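Local coordinates for protein MstE (Scytonema sp. PCC 10023, PDB 6SBF) that probably cyclises linear isoprenoid precursors into polycyclic scaffolds for merosterol biosynthesis, acting as a monodomain class II terpene cyclase, at residues I28-A33 with E297-N302; G43-F48 with E79-A84; D110-A115 with A135-H140; K247-Q252 with K285-A290; G293-Q298 with N358-A363. The protein carries 1 engineered substitution. All coordinates share one frame; numbering follows the deposited sequence.

Interaction 1 (I28-A33 with E297-N302); sequences INAAVA and EQQRPN
With CG anti to the backbone N (chi1 -168°) and an extended chain beyond it (chi2 172°), Gln-299 reaches straight across to Ala-30 and Ala-31 on the flank of helix 18-37. Its amide nitrogen does the touching: NE2 lies 4.0 Å from Ala-30 CB and 3.9 Å from Ala-31 CB, resting against both methyls, and it stands 3.8 Å from Ala-31 N. The amide's hydrogen bonds go to residues just beyond the two segments, OE1 with Ser-27 OG on the same helix and NE2 with Gly-303 O in its own turn, so both ends of the group are held and its rotation is fixed. Beside it a water bridges the backbones, donating to Ala-30 O at 2.8 Å and, weakly, to Asn-302 O at 3.3 Å. Gln-299, Gly-303 and Trp-305 match the spacing of the QW motif of squalene-hopene cyclases, and the Trp-305 side chain packs on Gln-299 and Ala-31. The chemistry implies a double role: the carboxamide ties the turn after helix 282-298 directly to helix 18-37 through Ser-27, while its NE2 packs on the methyls of Ala-30 and Ala-31 across the contact.

Interaction 2 (G43-F48 with E79-A84); sequences GWWQDF and EALMQA
The indole of Trp-45 meets Leu-81 and Ala-84 of helix 75-90 with its six-membered ring. Leu-81 CD1 sits at the ring edge, near its plane, 4.3 Å from Trp-45 CH2, whereas the methyl of Ala-84 approaches obliquely, its CB 4.2 Å from Trp-45 CZ3. Beside Ala-84, the carboxamide of Gln-83 packs on the bare backbone of Gly-43, with NE2 3.8 Å from Gly-43 CA; its CG is anti to the backbone N (chi1 168°), which carries the extended chain to the loop. Gly-43 has a positive phi of 118°, a conformation suited to glycine, and Gln-83 NE2 lies on the side where a CB would point. One shell out, Trp-45 NE1 donates to Leu-35 O, the backbone N atoms of Gly-43 and Trp-44 are both bonded to Asn-40 OD1, and Arg-39 touches both Trp-45 and Gln-83. The sequence from Arg-39 through Gly-43 to Trp-45 resembles a QW motif, with arginine at the glutamine position. The indole therefore plays two parts: its N-H is tied to the end of helix 18-37, and its apolar rim is buried against helix 75-90, joining helix 18-37 to helix 75-90.

Interaction 3 (D110-A115 with A135-H140); sequences DTTGWA and AALATH
Helix 109-121 and helix 128-138, two helices of the alpha6-alpha6 barrel, come closest at Thr-112 and Leu-137, whose CA atoms are 7.3 Å apart. The side chains slide past each other in opposite directions rather than meeting end on. Thr-112 offers its methyl branch: CG2 is anti to the backbone N and lies 4.0 Å from Leu-137 CG and 4.2 Å from Leu-137 CD2. The same chi1 of -60° sets OG1 anti to the carbonyl carbon, where it is bonded to Asp-108 O one turn back and to the N of Trp-99, so the threonine divides into a polar side bonded to the preceding turn and to Trp-99, and a methyl facing the leucine. The other branch of Leu-137 leans over the backbone of Gly-113, with CD1 4.4 Å from Gly-113 CA. Ala-109, Leu-116 and Val-183 complete the apolar surroundings of the leucine. A DADTT sequence runs from Asp-108 into the start of helix 109-121; it resembles the aspartate-rich DxDD signature of class II cyclases and probably lies at the active site. Away from the leucine, Asp-110 CG lies in the plane of the Trp-114 indole at its edge, and NE1 gives OD1 a weak bond of 3.3 Å, bent to 126° at the hydrogen.

Interaction 4 (K247-Q252 with K285-A290); sequences KRLCPQ and KAARAA
Leu-249, just past the end of helix 235-248, presses against Ala-287 on helix 282-298, and Ala-290 one turn further on receives the loop that follows; these three residues bury the most surface in the contact. The leucine is the first to leave helical backbone angles, and its CG stands anti to the backbone N (chi1 -158°), which aims the branch at the helix. Only CD2 comes close. It lies 3.8 Å from Ala-287 CB and as little as 3.2 Å from Ala-287 O, so the methyl is packed tightly against both the side chain and the peptide oxygen of a single residue. The side chain of Val-255, from the loop beyond, also touches Leu-249, and Leu-275 of helix 265-275 touches Ala-287. At the second point the methyl of Ala-290 meets the backbone of the turn, its CB 4.0 Å from Pro-251 O. The polar chains nearby look elsewhere: Arg-288 is bonded to Leu-275 O and Met-366 O, and Arg-248 forms a salt bridge with Glu-216. The contact thus consists of methyl groups packed on each other and on carbonyl oxygens, and lies at the protein surface. By spacing, Leu-249 and Val-255 probably stand where a QW motif has its glutamine and tryptophan, so the turn looks like a degenerate copy of this motif, joining helix 235-248 to helix 282-298 in the alpha6-alpha6 barrel typical of squalene-hopene cyclase relatives.

Interaction 5 (G293-Q298 with N358-A363); sequences GWLLEQ and NSLVKA
Apolar packing between Leu-295 and Leu-360 carries the contact. The two side chains meet at a slant, and the meeting point is Leu-295 CD1 with Leu-360 CD2, 4.1 Å apart. The second branch of Leu-360 turns to Leu-296, whose CD2 is 4.5 Å from Leu-360 CD1, so one leucine spans two consecutive residues of the other helix. In a mixed contact, Ser-359 OG lies 4.1 Å from the same Leu-295 CD1. With chi1 at 73° the hydroxyl sits between backbone N and carbonyl carbon, from where it is hydrogen-bonded to Val-356 O of its own helix, leaving the leucine methyl as a van der Waals neighbour. The helix segments approach to 11.3 Å at 138° between their directions, a spacing filled by the leucines. A hydrogen bond from the Trp-305 indole NE1 to the backbone O of Leu-295 ties the following turn to helix 282-298; Trp-305, Leu-24 and Ser-27 also touch Leu-360. The segment Gly-293 to Gln-298 probably belongs to the helical part of the QW motif that continues through Gln-299 to Trp-305, and here it packs beside helix 350-363 in an alpha6-alpha6 barrel of the squalene-hopene cyclase type.

Helix 282-298 runs through interactions 4, 5 and 1 in that order. The centres of interactions 4 and 5 are about 12 Å apart, with Gln-252 O packed 3.8 Å from Trp-294 CB; those of interactions 5 and 1 are about 10 Å apart. Interactions 1 and 5 meet where helix 18-37 touches helix 350-363, Ile-28 CD1 lying 3.8 Å from Val-361 CG2, consistent with closure of the barrel. Interaction 2 is about 18 Å from interaction 1 between centres; the centres of interactions 2 and 3 are about 19 Å apart, in series along the chain. Interaction 3, which includes part of the DADTT sequence and so probably lies at the active site, is across the chain's centre from interactions 1, 4 and 5.

Interaction 1 (I28-A33 with E297-N302)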
# COMPACT_ATOMS: atom_id res chain seq x y z
N ILE A 28 10.08 11.95 -11.56
CA ILE A 28 10.09 11.85 -10.08
C ILE A 28 9.94 13.26 -9.47
O ILE A 28 9.20 13.43 -8.52
CB ILE A 28 11.33 11.08 -9.62
CG1 ILE A 28 11.23 9.60 -10.00
CG2 ILE A 28 11.58 11.31 -8.12
CD1 ILE A 28 12.55 8.89 -10.04
N ASN A 29 10.73 14.20 -9.95
CA ASN A 29 10.68 15.54 -9.37
C ASN A 29 9.34 16.22 -9.53
O ASN A 29 8.85 16.88 -8.60
CB ASN A 29 11.81 16.43 -9.91
CG ASN A 29 13.18 15.90 -9.50
OD1 ASN A 29 13.30 15.29 -8.45
ND2 ASN A 29 14.19 16.22 -10.30
N ALA A 30 8.71 16.02 -10.68
CA ALA A 30 7.37 16.61 -10.91
C ALA A 30 6.36 15.97 -9.95
O ALA A 30 5.48 16.67 -9.42
CB ALA A 30 6.95 16.44 -12.35
N ALA A 31 6.49 14.68 -9.69
CA ALA A 31 5.57 13.98 -8.77
C ALA A 31 5.80 14.43 -7.34
O ALA A 31 4.82 14.60 -6.58
CB ALA A 31 5.73 12.52 -8.94
N VAL A 32 7.08 14.56 -6.97
CA VAL A 32 7.36 15.03 -5.60
C VAL A 32 6.78 16.45 -5.43
O VAL A 32 6.19 16.74 -4.36
CB VAL A 32 8.87 15.00 -5.35
CG1 VAL A 32 9.25 15.79 -4.11
CG2 VAL A 32 9.37 13.56 -5.28
N ALA A 33 6.96 17.32 -6.43
CA ALA A 33 6.40 18.69 -6.28
C ALA A 33 4.86 18.60 -6.14
O ALA A 33 4.24 19.30 -5.30
CB ALA A 33 6.77 19.55 -7.47
N GLU A 297 5.18 7.62 -19.68
CA GLU A 297 4.23 8.15 -20.70
C GLU A 297 2.88 8.53 -20.09
O GLU A 297 2.28 9.49 -20.60
CB GLU A 297 4.06 7.17 -21.89
CG GLU A 297 3.11 7.65 -22.99
CD GLU A 297 3.31 6.95 -24.31
OE1 GLU A 297 2.80 7.46 -25.34
OE2 GLU A 297 3.97 5.87 -24.32
N GLN A 298 2.46 7.84 -19.03
CA GLN A 298 1.13 8.03 -18.40
C GLN A 298 1.09 9.23 -17.48
O GLN A 298 0.02 9.62 -17.08
CB GLN A 298 0.67 6.77 -17.67
CG GLN A 298 0.49 5.57 -18.60
CD GLN A 298 -0.60 5.81 -19.64
OE1 GLN A 298 -1.68 6.19 -19.29
NE2 GLN A 298 -0.29 5.63 -20.91
N GLN A 299 2.25 9.77 -17.08
CA GLN A 299 2.22 10.87 -16.08
C GLN A 299 1.44 12.05 -16.66
O GLN A 299 1.62 12.40 -17.84
CB GLN A 299 3.65 11.26 -15.75
CG GLN A 299 3.74 12.18 -14.52
CD GLN A 299 5.18 12.40 -14.09
OE1 GLN A 299 6.10 12.15 -14.87
NE2 GLN A 299 5.35 12.80 -12.83
N ARG A 300 0.64 12.69 -15.81
CA ARG A 300 -0.11 13.90 -16.17
C ARG A 300 0.79 15.14 -16.08
O ARG A 300 1.83 15.16 -15.43
CB ARG A 300 -1.34 14.03 -15.27
CG ARG A 300 -2.28 12.84 -15.48
CD ARG A 300 -3.69 12.98 -15.02
NE ARG A 300 -3.62 12.96 -13.58
CZ ARG A 300 -4.65 12.70 -12.79
NH1 ARG A 300 -5.85 12.46 -13.32
NH2 ARG A 300 -4.48 12.75 -11.49
N PRO A 301 0.39 16.25 -16.74
CA PRO A 301 1.22 17.45 -16.79
C PRO A 301 1.55 18.04 -15.41
O PRO A 301 2.60 18.63 -15.26
CB PRO A 301 0.37 18.46 -17.55
CG PRO A 301 -0.37 17.56 -18.50
CD PRO A 301 -0.73 16.34 -17.69
N ASN A 302 0.66 17.86 -14.44
CA ASN A 302 0.82 18.37 -13.06
C ASN A 302 1.72 17.47 -12.20
O ASN A 302 1.92 17.80 -11.02
CB ASN A 302 -0.50 18.66 -12.36
CG ASN A 302 -1.30 17.45 -11.96
OD1 ASN A 302 -0.86 16.33 -12.24
ND2 ASN A 302 -2.41 17.71 -11.29
O HOH W 1 4.92 19.14 -10.72

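Interaction 2 (G43-F48 with E79-A84)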
# COMPACT_ATOMS: atom_id res chain seq x y z
N GLY A 43 -0.76 20.32 6.98
CA GLY A 43 0.34 19.58 6.37
C GLY A 43 0.03 18.12 6.08
O GLY A 43 0.92 17.43 5.61
N TRP A 44 -1.18 17.65 6.36
CA TRP A 44 -1.52 16.24 6.06
C TRP A 44 -1.62 15.98 4.56
O TRP A 44 -2.13 16.82 3.83
CB TRP A 44 -2.88 15.91 6.69
CG TRP A 44 -2.94 15.93 8.18
CD1 TRP A 44 -3.42 16.93 8.97
CD2 TRP A 44 -2.55 14.89 9.08
NE1 TRP A 44 -3.35 16.58 10.29
CE2 TRP A 44 -2.81 15.32 10.39
CE3 TRP A 44 -1.93 13.65 8.90
CZ2 TRP A 44 -2.54 14.54 11.50
CZ3 TRP A 44 -1.66 12.87 10.00
CH2 TRP A 44 -1.96 13.31 11.29
N TRP A 45 -1.28 14.76 4.15
CA TRP A 45 -1.82 14.18 2.91
C TRP A 45 -3.17 13.51 3.19
O TRP A 45 -3.29 12.77 4.16
CB TRP A 45 -0.83 13.15 2.38
CG TRP A 45 0.41 13.74 1.79
CD1 TRP A 45 0.49 14.48 0.66
CD2 TRP A 45 1.76 13.59 2.26
NE1 TRP A 45 1.80 14.87 0.42
CE2 TRP A 45 2.58 14.32 1.38
CE3 TRP A 45 2.36 12.91 3.33
CZ2 TRP A 45 3.96 14.41 1.59
CZ3 TRP A 45 3.73 13.00 3.55
CH2 TRP A 45 4.52 13.72 2.66
N GLN A 46 -4.14 13.87 2.36
CA GLN A 46 -5.51 13.36 2.50
C GLN A 46 -5.90 12.62 1.22
O GLN A 46 -5.61 13.07 0.13
CB GLN A 46 -6.51 14.50 2.63
CG GLN A 46 -6.41 15.26 3.92
CD GLN A 46 -7.47 16.35 3.96
OE1 GLN A 46 -7.33 17.35 3.30
NE2 GLN A 46 -8.53 16.12 4.68
N ASP A 47 -6.64 11.52 1.39
CA ASP A 47 -7.21 10.84 0.21
C ASP A 47 -8.27 9.89 0.70
O ASP A 47 -8.31 9.52 1.84
CB ASP A 47 -6.16 10.15 -0.66
CG ASP A 47 -6.28 10.44 -2.14
OD1 ASP A 47 -7.47 10.67 -2.59
OD2 ASP A 47 -5.27 10.38 -2.87
N PHE A 48 -9.09 9.44 -0.28
CA PHE A 48 -10.26 8.57 -0.10
C PHE A 48 -11.37 9.34 0.59
O PHE A 48 -11.13 10.30 1.33
CB PHE A 48 -9.94 7.26 0.61
CG PHE A 48 -8.92 6.40 -0.11
CD1 PHE A 48 -9.31 5.54 -1.12
CD2 PHE A 48 -7.56 6.49 0.21
CE1 PHE A 48 -8.36 4.79 -1.79
CE2 PHE A 48 -6.64 5.72 -0.48
CZ PHE A 48 -7.04 4.85 -1.47
N GLU A 79 12.45 16.53 5.44
CA GLU A 79 11.76 17.52 6.34
C GLU A 79 10.25 17.31 6.31
O GLU A 79 9.59 17.38 7.35
CB GLU A 79 12.12 18.94 5.92
CG GLU A 79 13.54 19.34 6.22
CD GLU A 79 13.98 20.65 5.60
OE1 GLU A 79 13.30 21.22 4.76
OE2 GLU A 79 15.11 21.08 5.99
N ALA A 80 9.71 17.03 5.12
CA ALA A 80 8.26 16.73 5.01
C ALA A 80 7.90 15.49 5.81
O ALA A 80 6.85 15.44 6.44
CB ALA A 80 7.89 16.59 3.57
N LEU A 81 8.76 14.48 5.78
CA LEU A 81 8.52 13.26 6.56
C LEU A 81 8.60 13.49 8.05
O LEU A 81 7.79 12.99 8.85
CB LEU A 81 9.45 12.15 6.12
CG LEU A 81 9.03 11.33 4.92
CD1 LEU A 81 8.37 12.10 3.81
CD2 LEU A 81 10.10 10.41 4.47
N MET A 82 9.55 14.33 8.48
CA MET A 82 9.66 14.71 9.91
C MET A 82 8.36 15.43 10.33
O MET A 82 7.84 15.16 11.41
CB MET A 82 10.89 15.61 10.07
CG MET A 82 12.18 14.87 9.90
SD MET A 82 12.56 14.07 11.44
CE MET A 82 13.43 15.42 12.23
N GLN A 83 7.85 16.32 9.48
CA GLN A 83 6.60 17.04 9.78
C GLN A 83 5.42 16.05 9.85
O GLN A 83 4.57 16.14 10.73
CB GLN A 83 6.31 18.14 8.77
CG GLN A 83 4.85 18.69 8.94
CD GLN A 83 4.52 19.87 8.04
OE1 GLN A 83 4.64 21.02 8.45
NE2 GLN A 83 4.10 19.58 6.81
N ALA A 84 5.38 15.09 8.93
CA ALA A 84 4.30 14.09 8.93
C ALA A 84 4.33 13.29 10.24
O ALA A 84 3.26 13.01 10.80
CB ALA A 84 4.45 13.17 7.73

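Interaction 3 (D110-A115 with A135-H140)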
# COMPACT_ATOMS: atom_id res chain seq x y z
N ASP A 110 -3.42 -1.71 10.07
CA ASP A 110 -2.75 -1.33 8.80
C ASP A 110 -2.19 0.06 8.93
O ASP A 110 -1.01 0.30 8.62
CB ASP A 110 -3.70 -1.47 7.62
CG ASP A 110 -2.97 -1.34 6.29
OD1 ASP A 110 -1.96 -2.02 6.10
OD2 ASP A 110 -3.42 -0.58 5.46
N THR A 111 -3.01 1.00 9.29
CA THR A 111 -2.57 2.38 9.46
C THR A 111 -1.40 2.39 10.44
O THR A 111 -0.40 3.11 10.19
CB THR A 111 -3.69 3.27 10.03
OG1 THR A 111 -4.80 3.21 9.12
CG2 THR A 111 -3.19 4.68 10.18
N THR A 112 -1.54 1.68 11.52
CA THR A 112 -0.46 1.68 12.57
C THR A 112 0.84 1.15 12.00
O THR A 112 1.91 1.72 12.27
CB THR A 112 -0.96 0.96 13.84
OG1 THR A 112 -2.12 1.63 14.35
CG2 THR A 112 0.07 0.90 14.90
N GLY A 113 0.79 0.09 11.22
CA GLY A 113 2.01 -0.42 10.58
C GLY A 113 2.66 0.57 9.67
O GLY A 113 3.89 0.77 9.76
N TRP A 114 1.91 1.25 8.82
CA TRP A 114 2.50 2.26 7.94
C TRP A 114 3.10 3.40 8.76
O TRP A 114 4.16 3.93 8.36
CB TRP A 114 1.49 2.80 6.92
CG TRP A 114 1.17 1.79 5.86
CD1 TRP A 114 0.04 1.03 5.74
CD2 TRP A 114 2.02 1.40 4.75
NE1 TRP A 114 0.14 0.16 4.68
CE2 TRP A 114 1.33 0.39 4.02
CE3 TRP A 114 3.26 1.86 4.27
CZ2 TRP A 114 1.89 -0.22 2.92
CZ3 TRP A 114 3.80 1.26 3.16
CH2 TRP A 114 3.12 0.22 2.48
N ALA A 115 2.44 3.83 9.80
CA ALA A 115 2.96 4.91 10.66
C ALA A 115 4.29 4.47 11.27
O ALA A 115 5.19 5.32 11.40
CB ALA A 115 1.96 5.28 11.74
N ALA A 135 3.20 -2.27 20.43
CA ALA A 135 2.52 -3.13 21.42
C ALA A 135 1.05 -3.34 21.03
O ALA A 135 0.57 -4.47 21.05
CB ALA A 135 2.68 -2.52 22.79
N ALA A 136 0.39 -2.27 20.60
CA ALA A 136 -1.00 -2.34 20.20
C ALA A 136 -1.12 -3.26 18.98
O ALA A 136 -2.12 -4.00 18.90
CB ALA A 136 -1.56 -0.98 19.89
N LEU A 137 -0.19 -3.23 18.06
CA LEU A 137 -0.25 -4.15 16.90
C LEU A 137 -0.28 -5.59 17.36
O LEU A 137 -1.00 -6.39 16.71
CB LEU A 137 0.96 -4.05 16.01
CG LEU A 137 0.92 -3.00 14.99
CD1 LEU A 137 2.21 -2.99 14.17
CD2 LEU A 137 -0.26 -3.15 14.05
N ALA A 138 0.40 -5.92 18.42
CA ALA A 138 0.47 -7.31 18.88
C ALA A 138 -0.93 -7.79 19.24
O ALA A 138 -1.21 -9.00 19.06
CB ALA A 138 1.44 -7.43 20.01
N THR A 139 -1.81 -6.89 19.66
CA THR A 139 -3.19 -7.26 20.05
C THR A 139 -3.99 -7.81 18.86
O THR A 139 -4.96 -8.53 19.09
CB THR A 139 -3.88 -6.05 20.69
OG1 THR A 139 -3.02 -5.55 21.72
CG2 THR A 139 -5.23 -6.43 21.25
N HIS A 140 -3.60 -7.45 17.64
CA HIS A 140 -4.29 -7.82 16.40
C HIS A 140 -3.79 -9.15 15.82
O HIS A 140 -4.39 -9.61 14.82
CB HIS A 140 -4.13 -6.69 15.40
CG HIS A 140 -4.84 -5.45 15.77
ND1 HIS A 140 -6.21 -5.32 15.72
CD2 HIS A 140 -4.38 -4.27 16.14
CE1 HIS A 140 -6.53 -4.08 16.07
NE2 HIS A 140 -5.44 -3.43 16.33

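Interaction 4 (K247-Q252 with K285-A290)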
# COMPACT_ATOMS: atom_id res chain seq x y z
N LYS A 247 4.24 -12.48 -15.79
CA LYS A 247 3.00 -12.85 -16.56
C LYS A 247 1.98 -11.70 -16.54
O LYS A 247 1.30 -11.46 -17.52
CB LYS A 247 2.44 -14.18 -16.01
CG LYS A 247 1.33 -14.80 -16.85
CD LYS A 247 -0.12 -14.48 -16.54
CE LYS A 247 -1.07 -15.31 -17.39
NZ LYS A 247 -2.28 -14.57 -17.84
N ARG A 248 1.86 -11.04 -15.40
CA ARG A 248 0.90 -9.93 -15.20
C ARG A 248 1.23 -8.71 -16.06
O ARG A 248 0.32 -7.96 -16.47
CB ARG A 248 0.77 -9.52 -13.75
CG ARG A 248 0.16 -10.55 -12.81
CD ARG A 248 -1.31 -10.78 -13.07
NE ARG A 248 -2.08 -9.57 -12.76
CZ ARG A 248 -3.29 -9.28 -13.22
NH1 ARG A 248 -3.98 -10.15 -13.93
NH2 ARG A 248 -3.89 -8.18 -12.85
N LEU A 249 2.50 -8.46 -16.27
CA LEU A 249 2.92 -7.30 -17.07
C LEU A 249 2.83 -7.67 -18.55
O LEU A 249 3.40 -8.64 -19.01
CB LEU A 249 4.31 -6.86 -16.69
CG LEU A 249 4.58 -5.43 -17.05
CD1 LEU A 249 3.97 -4.48 -16.02
CD2 LEU A 249 6.02 -5.18 -17.23
N CYS A 250 2.03 -6.97 -19.31
CA CYS A 250 2.01 -7.31 -20.73
C CYS A 250 3.20 -6.62 -21.39
O CYS A 250 3.91 -5.77 -20.80
CB CYS A 250 0.73 -6.88 -21.40
SG CYS A 250 0.67 -5.10 -21.61
N PRO A 251 3.44 -6.99 -22.65
CA PRO A 251 4.59 -6.46 -23.39
C PRO A 251 4.61 -4.93 -23.53
O PRO A 251 5.68 -4.35 -23.61
CB PRO A 251 4.51 -7.17 -24.74
CG PRO A 251 3.76 -8.44 -24.43
CD PRO A 251 2.74 -8.05 -23.38
N GLN A 252 3.43 -4.29 -23.48
CA GLN A 252 3.32 -2.82 -23.64
C GLN A 252 3.72 -2.10 -22.35
O GLN A 252 3.83 -0.88 -22.37
CB GLN A 252 1.90 -2.42 -24.06
CG GLN A 252 1.53 -2.99 -25.41
CD GLN A 252 0.71 -4.25 -25.25
OE1 GLN A 252 1.11 -5.26 -24.63
NE2 GLN A 252 -0.51 -4.17 -25.76
N LYS A 285 14.34 -7.94 -16.29
CA LYS A 285 14.94 -6.63 -16.52
C LYS A 285 14.16 -5.92 -17.64
O LYS A 285 13.86 -4.71 -17.54
CB LYS A 285 16.43 -6.77 -16.83
CG LYS A 285 17.10 -5.43 -17.03
CD LYS A 285 18.60 -5.52 -17.24
CE LYS A 285 19.32 -4.26 -16.82
NZ LYS A 285 20.64 -4.15 -17.48
N ALA A 286 13.91 -6.60 -18.75
CA ALA A 286 13.24 -5.97 -19.89
C ALA A 286 11.80 -5.58 -19.49
O ALA A 286 11.30 -4.58 -19.98
CB ALA A 286 13.24 -6.91 -21.09
N ALA A 287 11.12 -6.39 -18.69
CA ALA A 287 9.76 -6.09 -18.24
C ALA A 287 9.77 -4.82 -17.39
O ALA A 287 8.91 -3.96 -17.54
CB ALA A 287 9.23 -7.28 -17.50
N ARG A 288 10.73 -4.73 -16.48
CA ARG A 288 10.85 -3.48 -15.71
C ARG A 288 11.05 -2.26 -16.59
O ARG A 288 10.44 -1.18 -16.32
CB ARG A 288 11.96 -3.56 -14.67
CG ARG A 288 11.68 -4.56 -13.57
CD ARG A 288 12.52 -4.35 -12.31
NE ARG A 288 13.94 -4.20 -12.65
CZ ARG A 288 14.82 -5.19 -12.82
NH1 ARG A 288 14.60 -6.41 -12.35
NH2 ARG A 288 15.97 -4.90 -13.37
N ALA A 289 11.92 -2.35 -17.58
CA ALA A 289 12.18 -1.24 -18.49
C ALA A 289 10.90 -0.84 -19.20
O ALA A 289 10.62 0.35 -19.38
CB ALA A 289 13.25 -1.64 -19.48
N ALA A 290 10.09 -1.83 -19.61
CA ALA A 290 8.79 -1.55 -20.29
C ALA A 290 7.82 -0.84 -19.34
O ALA A 290 7.16 0.12 -19.75
CB ALA A 290 8.20 -2.83 -20.89

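Interaction 5 (G293-Q298 with N358-A363)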
# COMPACT_ATOMS: atom_id res chain seq x y z
N GLY A 293 8.85 2.73 -18.87
CA GLY A 293 8.49 3.57 -20.02
C GLY A 293 7.01 3.90 -20.03
O GLY A 293 6.62 5.05 -20.31
N TRP A 294 6.16 2.92 -19.73
CA TRP A 294 4.72 3.16 -19.77
C TRP A 294 4.32 4.14 -18.66
O TRP A 294 3.56 5.08 -18.90
CB TRP A 294 3.98 1.83 -19.64
CG TRP A 294 2.50 2.01 -19.75
CD1 TRP A 294 1.77 2.10 -20.90
CD2 TRP A 294 1.59 2.07 -18.64
NE1 TRP A 294 0.44 2.24 -20.55
CE2 TRP A 294 0.29 2.18 -19.19
CE3 TRP A 294 1.71 1.99 -17.25
CZ2 TRP A 294 -0.84 2.27 -18.39
CZ3 TRP A 294 0.60 2.06 -16.45
CH2 TRP A 294 -0.67 2.18 -17.02
N LEU A 295 4.90 3.94 -17.47
CA LEU A 295 4.55 4.89 -16.37
C LEU A 295 5.04 6.31 -16.73
O LEU A 295 4.31 7.28 -16.47
CB LEU A 295 5.17 4.39 -15.05
CG LEU A 295 4.51 3.16 -14.48
CD1 LEU A 295 5.36 2.55 -13.35
CD2 LEU A 295 3.13 3.47 -13.95
N LEU A 296 6.22 6.44 -17.34
CA LEU A 296 6.68 7.78 -17.74
C LEU A 296 5.66 8.41 -18.72
O LEU A 296 5.35 9.59 -18.60
CB LEU A 296 8.07 7.76 -18.37
CG LEU A 296 9.19 7.35 -17.43
CD1 LEU A 296 10.51 7.21 -18.19
CD2 LEU A 296 9.32 8.33 -16.32
N GLU A 297 5.18 7.62 -19.68
CA GLU A 297 4.23 8.15 -20.70
C GLU A 297 2.88 8.53 -20.09
O GLU A 297 2.28 9.49 -20.60
CB GLU A 297 4.06 7.17 -21.89
CG GLU A 297 3.11 7.65 -22.99
CD GLU A 297 3.31 6.95 -24.31
OE1 GLU A 297 2.80 7.46 -25.34
OE2 GLU A 297 3.97 5.87 -24.32
N GLN A 298 2.46 7.84 -19.03
CA GLN A 298 1.13 8.03 -18.40
C GLN A 298 1.09 9.23 -17.48
O GLN A 298 0.02 9.62 -17.08
CB GLN A 298 0.67 6.77 -17.67
CG GLN A 298 0.49 5.57 -18.60
CD GLN A 298 -0.60 5.81 -19.64
OE1 GLN A 298 -1.68 6.19 -19.29
NE2 GLN A 298 -0.29 5.63 -20.91
N ASN A 358 7.44 6.07 -5.84
CA ASN A 358 8.29 5.13 -5.09
C ASN A 358 8.84 4.03 -6.00
O ASN A 358 10.03 3.68 -5.97
CB ASN A 358 7.52 4.60 -3.92
CG ASN A 358 8.20 3.46 -3.23
OD1 ASN A 358 8.13 2.34 -3.71
ND2 ASN A 358 8.82 3.73 -2.09
N SER A 359 7.97 3.45 -6.83
CA SER A 359 8.39 2.32 -7.69
C SER A 359 9.47 2.82 -8.66
O SER A 359 10.38 2.07 -8.98
CB SER A 359 7.20 1.68 -8.39
OG SER A 359 6.64 2.49 -9.45
N LEU A 360 9.33 4.04 -9.19
CA LEU A 360 10.28 4.57 -10.19
C LEU A 360 11.65 4.87 -9.52
O LEU A 360 12.68 4.59 -10.11
CB LEU A 360 9.73 5.83 -10.83
CG LEU A 360 8.51 5.65 -11.72
CD1 LEU A 360 8.04 7.00 -12.24
CD2 LEU A 360 8.81 4.71 -12.87
N VAL A 361 11.61 5.41 -8.31
CA VAL A 361 12.86 5.63 -7.54
C VAL A 361 13.58 4.29 -7.31
O VAL A 361 14.81 4.19 -7.54
CB VAL A 361 12.58 6.38 -6.24
CG1 VAL A 361 13.83 6.47 -5.39
CG2 VAL A 361 12.07 7.78 -6.48
N LYS A 362 12.85 3.28 -6.89
CA LYS A 362 13.47 1.98 -6.59
C LYS A 362 13.96 1.32 -7.88
O LYS A 362 14.96 0.61 -7.82
CB LYS A 362 12.48 1.13 -5.81
CG LYS A 362 12.11 1.62 -4.42
CD LYS A 362 11.08 0.81 -3.65
CE LYS A 362 11.38 -0.65 -3.58
NZ LYS A 362 12.47 -0.85 -2.61
N ALA A 363 13.26 1.49 -9.01
CA ALA A 363 13.62 0.76 -10.23
C ALA A 363 14.75 1.42 -10.99
O ALA A 363 15.40 0.72 -11.80
CB ALA A 363 12.42 0.62 -11.07